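Local structure of EcmrR transcriptional regulator (Escherichia coli, 6WL5) at residues 36-47 with 81-89; 47-58 with 70-79. The protein probably activates transcription as a multidrug-sensing regulator of the MerR family, binding cetyl-trimethyl-ammonium through its C-terminal, GyrI-like small-molecule binding domain. All coordinates share one frame; numbering follows the deposited sequence.

Contact 2 is nested inside the chain loop that contact 1 closes, and the centres of the two lie about 12 Å apart. They share Leu-47, where the turn after helix 34-43 passes into the segment leading to strand 55-59. Apolar side chains join them as well: Ile-36 CD1 packs on Phe-73 CD2 at 3.8 Å, and Phe-89 CE2 on Val-77 CG2 at 4.1 Å. Contact 2 reaches the bound cetyl-trimethyl-ammonium directly, through Cys-55 and Glu-75. Contact 1 stands further back, with the side chain of Ile-36 about 9 Å from a bound cetyl-trimethyl-ammonium, and packs helix 34-43 against the start of strand 88-103 of the same antiparallel sheet.

Contact 1 (36-47 with 81-89); sequences IGQEVMKANPGL and GKNEGNIIF
Asn-44 reads the backbone of Lys-82 with both polar atoms of its amide. Its OD1 accepts the N-H of Lys-82 at 2.7 Å in a nearly straight bond (174°), while its ND2 donates to Lys-82 O at 3.0 Å, on a lone pair in the carbonyl plane. ND2 points its second N-H at Val-40 O, 3.3 Å away, near the last turn of the helix, which fixes the rotation of the amide. Asparagine suits the place because it carries donor and acceptor on one short, flat group; a leucine here would probably leave the backbone N-H and C=O of Lys-82 without their mates and let 81-84 drift from the helix end. Gly-81 fits because a CB would run into OD1.

Beside this polar grip, Val-40 CG2 meets Phe-89 CZ obliquely at 3.6 Å, and Leu-47 CD2 comes from another quarter to the edge of the ring, 3.9 Å from CZ. Leu-47 reaches it because its CG stands opposite the backbone N (chi1 -175°). Ile-87 crosses Ile-36, Ile-87 CD1 lying 3.9 Å from Ile-36 CG2, and also touches Val-40. Ala-43 is small enough to let the bent chain of Glu-84 lie over it.

Two turns position these groups: a type II turn, Asn-44 to Leu-47, with Gly-46 at positive phi, and a type II' turn, Glu-84 to Ile-87, with Gly-85 at its second position, where positive phi suits glycine. Helix 34-43 thus packs on the start of strand 88-103, with Tyr-17 of strand 7-23 touching Ile-36, Val-40 and Phe-89, and Val-77 of strand 69-77 reaching Leu-47 and Phe-89.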
loop_
_atom_site.group_PDB
_atom_site.type_symbol
_atom_site.label_atom_id
_atom_site.label_comp_id
_atom_site.label_asym_id
_atom_site.label_seq_id
_atom_site.Cartn_x
_atom_site.Cartn_y
_atom_site.Cartn_z
ATOM N N ILE A 36 -11.224 1.228 10.170
ATOM C CA ILE A 36 -10.576 2.523 9.991
ATOM C C ILE A 36 -11.454 3.436 9.155
ATOM O O ILE A 36 -11.731 4.590 9.529
ATOM C CB ILE A 36 -9.218 2.325 9.304
ATOM C CG1 ILE A 36 -8.327 1.429 10.154
ATOM C CG2 ILE A 36 -8.532 3.686 9.080
ATOM C CD1 ILE A 36 -7.021 1.082 9.439
ATOM N N GLY A 37 -11.871 2.944 7.985
ATOM C CA GLY A 37 -12.732 3.733 7.131
ATOM C C GLY A 37 -14.037 4.083 7.806
ATOM O O GLY A 37 -14.520 5.210 7.700
ATOM N N GLN A 38 -14.621 3.114 8.506
ATOM C CA GLN A 38 -15.875 3.357 9.198
ATOM C C GLN A 38 -15.714 4.502 10.185
ATOM O O GLN A 38 -16.561 5.407 10.262
ATOM C CB GLN A 38 -16.268 2.089 9.947
ATOM C CG GLN A 38 -16.697 0.888 9.090
ATOM C CD GLN A 38 -17.741 1.248 8.037
ATOM O OE1 GLN A 38 -17.499 1.101 6.829
ATOM N NE2 GLN A 38 -18.900 1.714 8.484
ATOM N N GLU A 39 -14.634 4.492 10.965
ATOM C CA GLU A 39 -14.540 5.480 12.035
ATOM C C GLU A 39 -14.166 6.853 11.495
ATOM O O GLU A 39 -14.718 7.867 11.943
ATOM C CB GLU A 39 -13.562 5.022 13.119
ATOM C CG GLU A 39 -14.100 3.882 14.016
ATOM C CD GLU A 39 -15.485 4.147 14.609
ATOM O OE1 GLU A 39 -15.629 5.074 15.432
ATOM O OE2 GLU A 39 -16.441 3.419 14.262
ATOM N N VAL A 40 -13.252 6.914 10.526
ATOM C CA VAL A 40 -12.877 8.213 9.987
ATOM C C VAL A 40 -14.042 8.853 9.249
ATOM O O VAL A 40 -14.237 10.069 9.329
ATOM C CB VAL A 40 -11.627 8.098 9.099
ATOM C CG1 VAL A 40 -11.984 7.569 7.764
ATOM C CG2 VAL A 40 -10.947 9.468 8.938
ATOM N N MET A 41 -14.837 8.052 8.526
ATOM C CA MET A 41 -15.971 8.588 7.774
ATOM C C MET A 41 -17.041 9.127 8.714
ATOM O O MET A 41 -17.575 10.223 8.493
ATOM C CB MET A 41 -16.557 7.498 6.860
ATOM C CG MET A 41 -15.736 7.257 5.571
ATOM S SD MET A 41 -15.618 8.780 4.653
ATOM C CE MET A 41 -14.298 8.473 3.455
ATOM N N LYS A 42 -17.352 8.382 9.778
ATOM C CA LYS A 42 -18.330 8.862 10.754
ATOM C C LYS A 42 -17.936 10.225 11.306
ATOM O O LYS A 42 -18.800 11.079 11.550
ATOM C CB LYS A 42 -18.433 7.877 11.916
ATOM C CG LYS A 42 -19.171 6.599 11.629
ATOM C CD LYS A 42 -19.455 5.875 12.944
ATOM C CE LYS A 42 -19.612 4.371 12.743
ATOM N NZ LYS A 42 -18.326 3.677 13.012
ATOM N N ALA A 43 -16.639 10.432 11.550
ATOM C CA ALA A 43 -16.159 11.655 12.189
ATOM C C ALA A 43 -15.983 12.819 11.225
ATOM O O ALA A 43 -15.803 13.956 11.678
ATOM C CB ALA A 43 -14.820 11.403 12.888
ATOM N N ASN A 44 -16.016 12.581 9.919
ATOM C CA ASN A 44 -15.781 13.622 8.921
ATOM C C ASN A 44 -16.813 13.463 7.821
ATOM O O ASN A 44 -16.502 12.990 6.724
ATOM C CB ASN A 44 -14.368 13.515 8.336
ATOM C CG ASN A 44 -13.298 13.887 9.337
ATOM O OD1 ASN A 44 -13.048 15.053 9.598
ATOM N ND2 ASN A 44 -12.663 12.871 9.913
ATOM N N PRO A 45 -18.065 13.830 8.085
ATOM C CA PRO A 45 -19.059 13.860 7.002
ATOM C C PRO A 45 -18.513 14.665 5.836
ATOM O O PRO A 45 -17.798 15.656 6.017
ATOM C CB PRO A 45 -20.276 14.548 7.640
ATOM C CG PRO A 45 -20.092 14.440 9.117
ATOM C CD PRO A 45 -18.607 14.262 9.385
ATOM N N GLY A 46 -18.831 14.222 4.627
ATOM C CA GLY A 46 -18.346 14.892 3.442
ATOM C C GLY A 46 -16.959 14.493 2.997
ATOM O O GLY A 46 -16.556 14.857 1.887
ATOM N N LEU A 47 -16.203 13.770 3.815
ATOM C CA LEU A 47 -14.922 13.254 3.353
ATOM C C LEU A 47 -15.144 12.388 2.116
ATOM O O LEU A 47 -16.053 11.553 2.079
ATOM C CB LEU A 47 -14.266 12.441 4.460
ATOM C CG LEU A 47 -12.848 11.946 4.149
ATOM C CD1 LEU A 47 -11.880 13.142 4.037
ATOM C CD2 LEU A 47 -12.399 10.976 5.223
ATOM N N GLY A 81 -9.254 15.936 6.592
ATOM C CA GLY A 81 -10.302 15.976 7.591
ATOM C C GLY A 81 -9.716 16.143 8.979
ATOM O O GLY A 81 -8.555 16.537 9.136
ATOM N N LYS A 82 -10.518 15.835 9.987
ATOM C CA LYS A 82 -10.102 15.904 11.377
ATOM C C LYS A 82 -9.605 14.536 11.813
ATOM O O LYS A 82 -10.273 13.527 11.573
ATOM C CB LYS A 82 -11.310 16.255 12.249
ATOM C CG LYS A 82 -11.904 17.620 12.019
ATOM C CD LYS A 82 -13.219 17.779 12.807
ATOM C CE LYS A 82 -14.329 18.515 12.019
ATOM N NZ LYS A 82 -13.910 19.104 10.691
ATOM N N ASN A 83 -8.453 14.496 12.471
ATOM C CA ASN A 83 -7.981 13.225 13.007
ATOM C C ASN A 83 -9.033 12.637 13.949
ATOM O O ASN A 83 -9.825 13.358 14.564
ATOM C CB ASN A 83 -6.650 13.428 13.730
ATOM C CG ASN A 83 -5.540 13.875 12.786
ATOM O OD1 ASN A 83 -5.655 13.755 11.568
ATOM N ND2 ASN A 83 -4.461 14.390 13.352
ATOM N N GLU A 84 -9.077 11.306 14.015
ATOM C CA GLU A 84 -10.018 10.580 14.869
ATOM C C GLU A 84 -9.191 9.511 15.576
ATOM O O GLU A 84 -8.821 8.497 14.976
ATOM C CB GLU A 84 -11.170 9.990 14.056
ATOM C CG GLU A 84 -12.114 9.044 14.838
ATOM C CD GLU A 84 -12.879 9.736 15.963
ATOM O OE1 GLU A 84 -12.956 10.989 15.968
ATOM O OE2 GLU A 84 -13.402 9.017 16.847
ATOM N N GLY A 85 -8.895 9.741 16.847
ATOM C CA GLY A 85 -8.055 8.806 17.570
ATOM C C GLY A 85 -6.688 8.727 16.935
ATOM O O GLY A 85 -6.051 9.744 16.627
ATOM N N ASN A 86 -6.212 7.505 16.745
ATOM C CA ASN A 86 -4.947 7.288 16.072
ATOM C C ASN A 86 -5.104 7.230 14.566
ATOM O O ASN A 86 -4.167 6.827 13.872
ATOM C CB ASN A 86 -4.278 6.023 16.596
ATOM C CG ASN A 86 -3.894 6.143 18.050
ATOM O OD1 ASN A 86 -4.232 5.277 18.866
ATOM N ND2 ASN A 86 -3.209 7.236 18.394
ATOM N N ILE A 87 -6.262 7.624 14.040
ATOM C CA ILE A 87 -6.424 7.785 12.600
ATOM C C ILE A 87 -6.037 9.214 12.252
ATOM O O ILE A 87 -6.671 10.176 12.709
ATOM C CB ILE A 87 -7.850 7.473 12.137
ATOM C CG1 ILE A 87 -8.247 6.067 12.573
ATOM C CG2 ILE A 87 -7.913 7.562 10.600
ATOM C CD1 ILE A 87 -9.636 5.707 12.189
ATOM N N ILE A 88 -5.014 9.359 11.428
ATOM C CA ILE A 88 -4.431 10.667 11.177
ATOM C C ILE A 88 -4.387 10.976 9.680
ATOM O O ILE A 88 -4.175 10.088 8.844
ATOM C CB ILE A 88 -3.039 10.795 11.845
ATOM C CG1 ILE A 88 -2.071 9.863 11.152
ATOM C CG2 ILE A 88 -3.099 10.505 13.354
ATOM C CD1 ILE A 88 -1.316 10.576 10.084
ATOM N N PHE A 89 -4.621 12.237 9.351
ATOM C CA PHE A 89 -4.448 12.745 8.000
ATOM C C PHE A 89 -3.014 13.244 7.814
ATOM O O PHE A 89 -2.439 13.895 8.694
ATOM C CB PHE A 89 -5.459 13.864 7.752
ATOM C CG PHE A 89 -6.869 13.372 7.644
ATOM C CD1 PHE A 89 -7.632 13.161 8.780
ATOM C CD2 PHE A 89 -7.426 13.108 6.408
ATOM C CE1 PHE A 89 -8.942 12.681 8.689
ATOM C CE2 PHE A 89 -8.733 12.643 6.299
ATOM C CZ PHE A 89 -9.494 12.438 7.444
#

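Contact 2 (47-58 with 70-79). With 16A (cetyl-trimethyl-ammonium), chain F.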
loop_
_atom_site.group_PDB
_atom_site.type_symbol
_atom_site.label_atom_id
_atom_site.label_comp_id
_atom_site.label_asym_id
_atom_site.label_seq_id
_atom_site.Cartn_x
_atom_site.Cartn_y
_atom_site.Cartn_z
ATOM N N LEU A 47 -16.203 13.770 3.815
ATOM C CA LEU A 47 -14.922 13.254 3.353
ATOM C C LEU A 47 -15.144 12.388 2.116
ATOM O O LEU A 47 -16.053 11.553 2.079
ATOM C CB LEU A 47 -14.266 12.441 4.460
ATOM C CG LEU A 47 -12.848 11.946 4.149
ATOM C CD1 LEU A 47 -11.880 13.142 4.037
ATOM C CD2 LEU A 47 -12.399 10.976 5.223
ATOM N N THR A 48 -14.278 12.568 1.119
ATOM C CA THR A 48 -14.425 11.969 -0.200
ATOM C C THR A 48 -13.135 11.250 -0.564
ATOM O O THR A 48 -12.047 11.838 -0.494
ATOM C CB THR A 48 -14.733 13.055 -1.247
ATOM O OG1 THR A 48 -15.881 13.811 -0.835
ATOM C CG2 THR A 48 -15.011 12.448 -2.622
ATOM N N LEU A 49 -13.257 9.979 -0.942
ATOM C CA LEU A 49 -12.114 9.258 -1.470
ATOM C C LEU A 49 -11.761 9.760 -2.863
ATOM O O LEU A 49 -12.636 10.196 -3.625
ATOM C CB LEU A 49 -12.438 7.770 -1.583
ATOM C CG LEU A 49 -12.881 7.049 -0.316
ATOM C CD1 LEU A 49 -13.349 5.638 -0.643
ATOM C CD2 LEU A 49 -11.743 7.011 0.648
ATOM N N THR A 50 -10.459 9.684 -3.199
ATOM C CA THR A 50 -10.031 10.147 -4.517
ATOM C C THR A 50 -10.588 9.221 -5.595
ATOM O O THR A 50 -10.877 8.038 -5.349
ATOM C CB THR A 50 -8.504 10.219 -4.680
ATOM O OG1 THR A 50 -7.916 8.927 -4.464
ATOM C CG2 THR A 50 -7.867 11.233 -3.738
ATOM N N THR A 51 -10.739 9.780 -6.798
ATOM C CA THR A 51 -11.122 9.026 -7.986
ATOM C C THR A 51 -10.080 9.321 -9.057
ATOM O O THR A 51 -9.965 10.483 -9.499
ATOM C CB THR A 51 -12.518 9.435 -8.473
ATOM O OG1 THR A 51 -12.691 10.848 -8.381
ATOM C CG2 THR A 51 -13.574 8.830 -7.601
ATOM N N PRO A 52 -9.298 8.325 -9.509
ATOM C CA PRO A 52 -9.317 6.938 -9.022
ATOM C C PRO A 52 -8.839 6.810 -7.585
ATOM O O PRO A 52 -8.099 7.666 -7.090
ATOM C CB PRO A 52 -8.315 6.214 -9.926
ATOM C CG PRO A 52 -7.514 7.286 -10.577
ATOM C CD PRO A 52 -8.297 8.547 -10.563
ATOM N N ALA A 53 -9.249 5.712 -6.951
ATOM C CA ALA A 53 -8.854 5.408 -5.600
ATOM C C ALA A 53 -7.343 5.157 -5.530
ATOM O O ALA A 53 -6.701 4.724 -6.494
ATOM C CB ALA A 53 -9.583 4.147 -5.129
ATOM N N TYR A 54 -6.781 5.376 -4.347
ATOM C CA TYR A 54 -5.404 4.965 -4.064
ATOM C C TYR A 54 -5.362 4.541 -2.601
ATOM O O TYR A 54 -5.387 5.378 -1.697
ATOM C CB TYR A 54 -4.426 6.092 -4.350
ATOM C CG TYR A 54 -2.940 5.758 -4.267
ATOM C CD1 TYR A 54 -2.456 4.478 -4.477
ATOM C CD2 TYR A 54 -2.008 6.763 -3.999
ATOM C CE1 TYR A 54 -1.085 4.196 -4.424
ATOM C CE2 TYR A 54 -0.650 6.493 -3.927
ATOM C CZ TYR A 54 -0.184 5.213 -4.137
ATOM O OH TYR A 54 1.204 5.003 -4.042
ATOM N N CYS A 55 -5.336 3.238 -2.377
ATOM C CA CYS A 55 -5.492 2.640 -1.056
ATOM C C CYS A 55 -4.337 1.675 -0.898
ATOM O O CYS A 55 -4.189 0.773 -1.713
ATOM C CB CYS A 55 -6.819 1.893 -1.004
ATOM S SG CYS A 55 -7.062 0.991 0.536
ATOM N N PHE A 56 -3.488 1.892 0.109
ATOM C CA PHE A 56 -2.225 1.169 0.117
ATOM C C PHE A 56 -1.675 1.052 1.526
ATOM O O PHE A 56 -1.983 1.855 2.426
ATOM C CB PHE A 56 -1.167 1.851 -0.772
ATOM C CG PHE A 56 -0.902 3.281 -0.416
ATOM C CD1 PHE A 56 -1.728 4.283 -0.899
ATOM C CD2 PHE A 56 0.176 3.641 0.382
ATOM C CE1 PHE A 56 -1.517 5.626 -0.592
ATOM C CE2 PHE A 56 0.419 4.989 0.682
ATOM C CZ PHE A 56 -0.433 5.985 0.180
ATOM N N THR A 57 -0.882 0.012 1.716
ATOM C CA THR A 57 -0.118 -0.170 2.936
ATOM C C THR A 57 1.315 0.289 2.681
ATOM O O THR A 57 1.935 -0.106 1.691
ATOM C CB THR A 57 -0.105 -1.639 3.353
ATOM O OG1 THR A 57 -1.451 -2.035 3.629
ATOM C CG2 THR A 57 0.792 -1.881 4.594
ATOM N N LEU A 58 1.846 1.064 3.613
ATOM C CA LEU A 58 3.266 1.312 3.674
ATOM C C LEU A 58 3.905 0.294 4.607
ATOM O O LEU A 58 3.500 0.164 5.777
ATOM C CB LEU A 58 3.510 2.721 4.198
ATOM C CG LEU A 58 3.003 3.869 3.313
ATOM C CD1 LEU A 58 3.207 5.207 3.967
ATOM C CD2 LEU A 58 3.707 3.775 1.999
ATOM N N ASP A 70 5.854 -3.526 10.939
ATOM C CA ASP A 70 5.494 -2.117 11.092
ATOM C C ASP A 70 4.812 -1.673 9.802
ATOM O O ASP A 70 5.471 -1.488 8.769
ATOM C CB ASP A 70 6.749 -1.291 11.384
ATOM C CG ASP A 70 6.451 0.167 11.716
ATOM O OD1 ASP A 70 5.295 0.647 11.572
ATOM O OD2 ASP A 70 7.428 0.847 12.112
ATOM N N VAL A 71 3.472 -1.513 9.857
ATOM C CA VAL A 71 2.678 -1.233 8.678
ATOM C C VAL A 71 1.819 -0.013 8.922
ATOM O O VAL A 71 1.412 0.258 10.049
ATOM C CB VAL A 71 1.790 -2.448 8.318
ATOM C CG1 VAL A 71 2.675 -3.602 7.884
ATOM C CG2 VAL A 71 0.791 -2.829 9.451
ATOM N N GLU A 72 1.523 0.716 7.850
ATOM C CA GLU A 72 0.679 1.903 7.916
ATOM C C GLU A 72 -0.350 1.837 6.794
ATOM O O GLU A 72 0.002 1.886 5.609
ATOM C CB GLU A 72 1.526 3.172 7.847
ATOM C CG GLU A 72 0.743 4.441 8.077
ATOM C CD GLU A 72 1.648 5.640 8.291
ATOM O OE1 GLU A 72 2.705 5.668 7.627
ATOM O OE2 GLU A 72 1.298 6.543 9.103
ATOM N N PHE A 73 -1.620 1.693 7.171
ATOM C CA PHE A 73 -2.686 1.680 6.197
ATOM C C PHE A 73 -3.020 3.103 5.799
ATOM O O PHE A 73 -3.260 3.955 6.670
ATOM C CB PHE A 73 -3.944 1.055 6.770
ATOM C CG PHE A 73 -5.056 1.059 5.811
ATOM C CD1 PHE A 73 -5.046 0.205 4.736
ATOM C CD2 PHE A 73 -6.071 1.987 5.925
ATOM C CE1 PHE A 73 -6.092 0.204 3.832
ATOM C CE2 PHE A 73 -7.144 1.983 5.041
ATOM C CZ PHE A 73 -7.139 1.097 3.984
ATOM N N CYS A 74 -3.137 3.330 4.498
ATOM C CA CYS A 74 -3.423 4.647 3.938
ATOM C C CYS A 74 -4.518 4.597 2.883
ATOM O O CYS A 74 -4.588 3.678 2.076
ATOM C CB CYS A 74 -2.173 5.213 3.260
ATOM S SG CYS A 74 -0.733 5.407 4.313
ATOM N N GLU A 75 -5.375 5.601 2.885
ATOM C CA GLU A 75 -6.379 5.720 1.852
ATOM C C GLU A 75 -6.460 7.173 1.434
ATOM O O GLU A 75 -6.630 8.064 2.269
ATOM C CB GLU A 75 -7.716 5.174 2.382
ATOM C CG GLU A 75 -8.760 4.958 1.334
ATOM C CD GLU A 75 -9.744 3.833 1.664
ATOM O OE1 GLU A 75 -10.451 3.437 0.712
ATOM O OE2 GLU A 75 -9.861 3.393 2.860
ATOM N N ALA A 76 -6.356 7.403 0.137
ATOM C CA ALA A 76 -6.284 8.760 -0.390
ATOM C C ALA A 76 -7.650 9.431 -0.454
ATOM O O ALA A 76 -8.633 8.849 -0.943
ATOM C CB ALA A 76 -5.665 8.751 -1.787
ATOM N N VAL A 77 -7.675 10.702 -0.037
ATOM C CA VAL A 77 -8.870 11.530 -0.012
ATOM C C VAL A 77 -8.591 12.848 -0.733
ATOM O O VAL A 77 -7.448 13.234 -0.967
ATOM C CB VAL A 77 -9.364 11.813 1.428
ATOM C CG1 VAL A 77 -9.854 10.541 2.116
ATOM C CG2 VAL A 77 -8.264 12.478 2.225
ATOM N N ASN A 78 -9.667 13.538 -1.105
ATOM C CA ASN A 78 -9.474 14.795 -1.822
ATOM C C ASN A 78 -9.070 15.939 -0.898
ATOM O O ASN A 78 -8.379 16.860 -1.337
ATOM C CB ASN A 78 -10.719 15.180 -2.621
ATOM C CG ASN A 78 -10.928 14.290 -3.832
ATOM O OD1 ASN A 78 -9.995 13.898 -4.502
ATOM N ND2 ASN A 78 -12.179 13.976 -4.111
ATOM N N ASP A 79 -9.466 15.916 0.371
ATOM C CA ASP A 79 -8.987 16.954 1.273
ATOM C C ASP A 79 -8.807 16.438 2.688
ATOM O O ASP A 79 -9.310 15.377 3.067
ATOM C CB ASP A 79 -9.914 18.165 1.277
ATOM C CG ASP A 79 -10.289 18.627 -0.103
ATOM O OD1 ASP A 79 -11.126 17.950 -0.740
ATOM O OD2 ASP A 79 -9.745 19.657 -0.530
HETATM C C1 16A F . -18.858 -13.562 5.060
HETATM C C2 16A F . -17.517 -13.415 4.397
HETATM C C3 16A F . -16.962 -12.121 4.961
HETATM C C4 16A F . -16.021 -11.496 3.971
HETATM C C5 16A F . -15.633 -10.138 4.500
HETATM C C6 16A F . -15.334 -9.217 3.351
HETATM C C7 16A F . -14.978 -7.855 3.873
HETATM C C8 16A F . -14.506 -6.969 2.763
HETATM C C9 16A F . -14.158 -5.588 3.285
HETATM C C10 16A F . -13.189 -4.950 2.324
HETATM C C11 16A F . -12.350 -3.800 2.898
HETATM C C12 16A F . -11.274 -3.614 1.819
HETATM C C13 16A F . -10.367 -2.396 1.917
HETATM C C14 16A F . -9.631 -2.063 0.590
HETATM C C15 16A F . -10.307 -0.871 -0.076
HETATM C C16 16A F . -10.962 -1.079 -1.439
HETATM N N1 16A F . -10.567 -0.030 -2.404
HETATM C C17 16A F . -9.248 -0.319 -2.977
HETATM C C18 16A F . -11.573 -0.041 -3.468
HETATM C C19 16A F . -10.510 1.330 -1.848
HETATM O O HOH W 1 -12.223 14.715 1.188
HETATM O O HOH W 2 -10.054 12.619 -7.011
HETATM O O HOH W 3 -13.000 12.536 -6.469
HETATM O O HOH W 4 -8.586 6.380 -2.287
#
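Ala-76 is met twice by segment 47-58, which pairs with it, loops out round cis-linked Pro-52 and returns. Thr-50 N bonds to Ala-76 O at 3.0 Å from above the carbonyl plane, and Ala-76 N to Tyr-54 O. Water 4 bridges Ala-76 O and Tyr-54 N, taking the place of a direct bond. Thr-50 OG1, between its own backbone N and carbonyl carbon (chi1 59°), donates a hydrogen bond to Pro-52 O across the base of the excursion and lies against Ala-76 CB, whose small methyl group suits the narrow gap between Thr-50 OG1 and Tyr-54 O. Waters 2 and 3 tie the Asn-78 amide to Thr-51.

Beyond the loop, strands 55-58 and 70-77 form an antiparallel beta hairpin, their segments running at 162°, within the GyrI-like small-molecule binding domain. Phe-56 with Cys-74 and Leu-58 with Glu-72 are hydrogen-bonded pairs. Cys-74 CB sits over one face of the Phe-56 ring, 3.7 Å from its centroid, a CH-pi contact; its slender SG then fits beside Leu-58 CD1 at 4.0 Å.

The opposite face of the sheet carries Cys-55, Thr-57, Phe-73 and Glu-75. Cys-55 SG approaches the Phe-73 ring obliquely, 3.5 Å from CZ, and lies 3.8 Å from C15 of the ligand. The extended Glu-75 chain passes across Leu-49, its CG near Leu-49 CD2, until OE1 is 3.3 Å from ligand methyl C19, where its carboxylate would probably balance the trimethylammonium charge; Tyr-135, Ile-139 and Trp-140 complete that pocket.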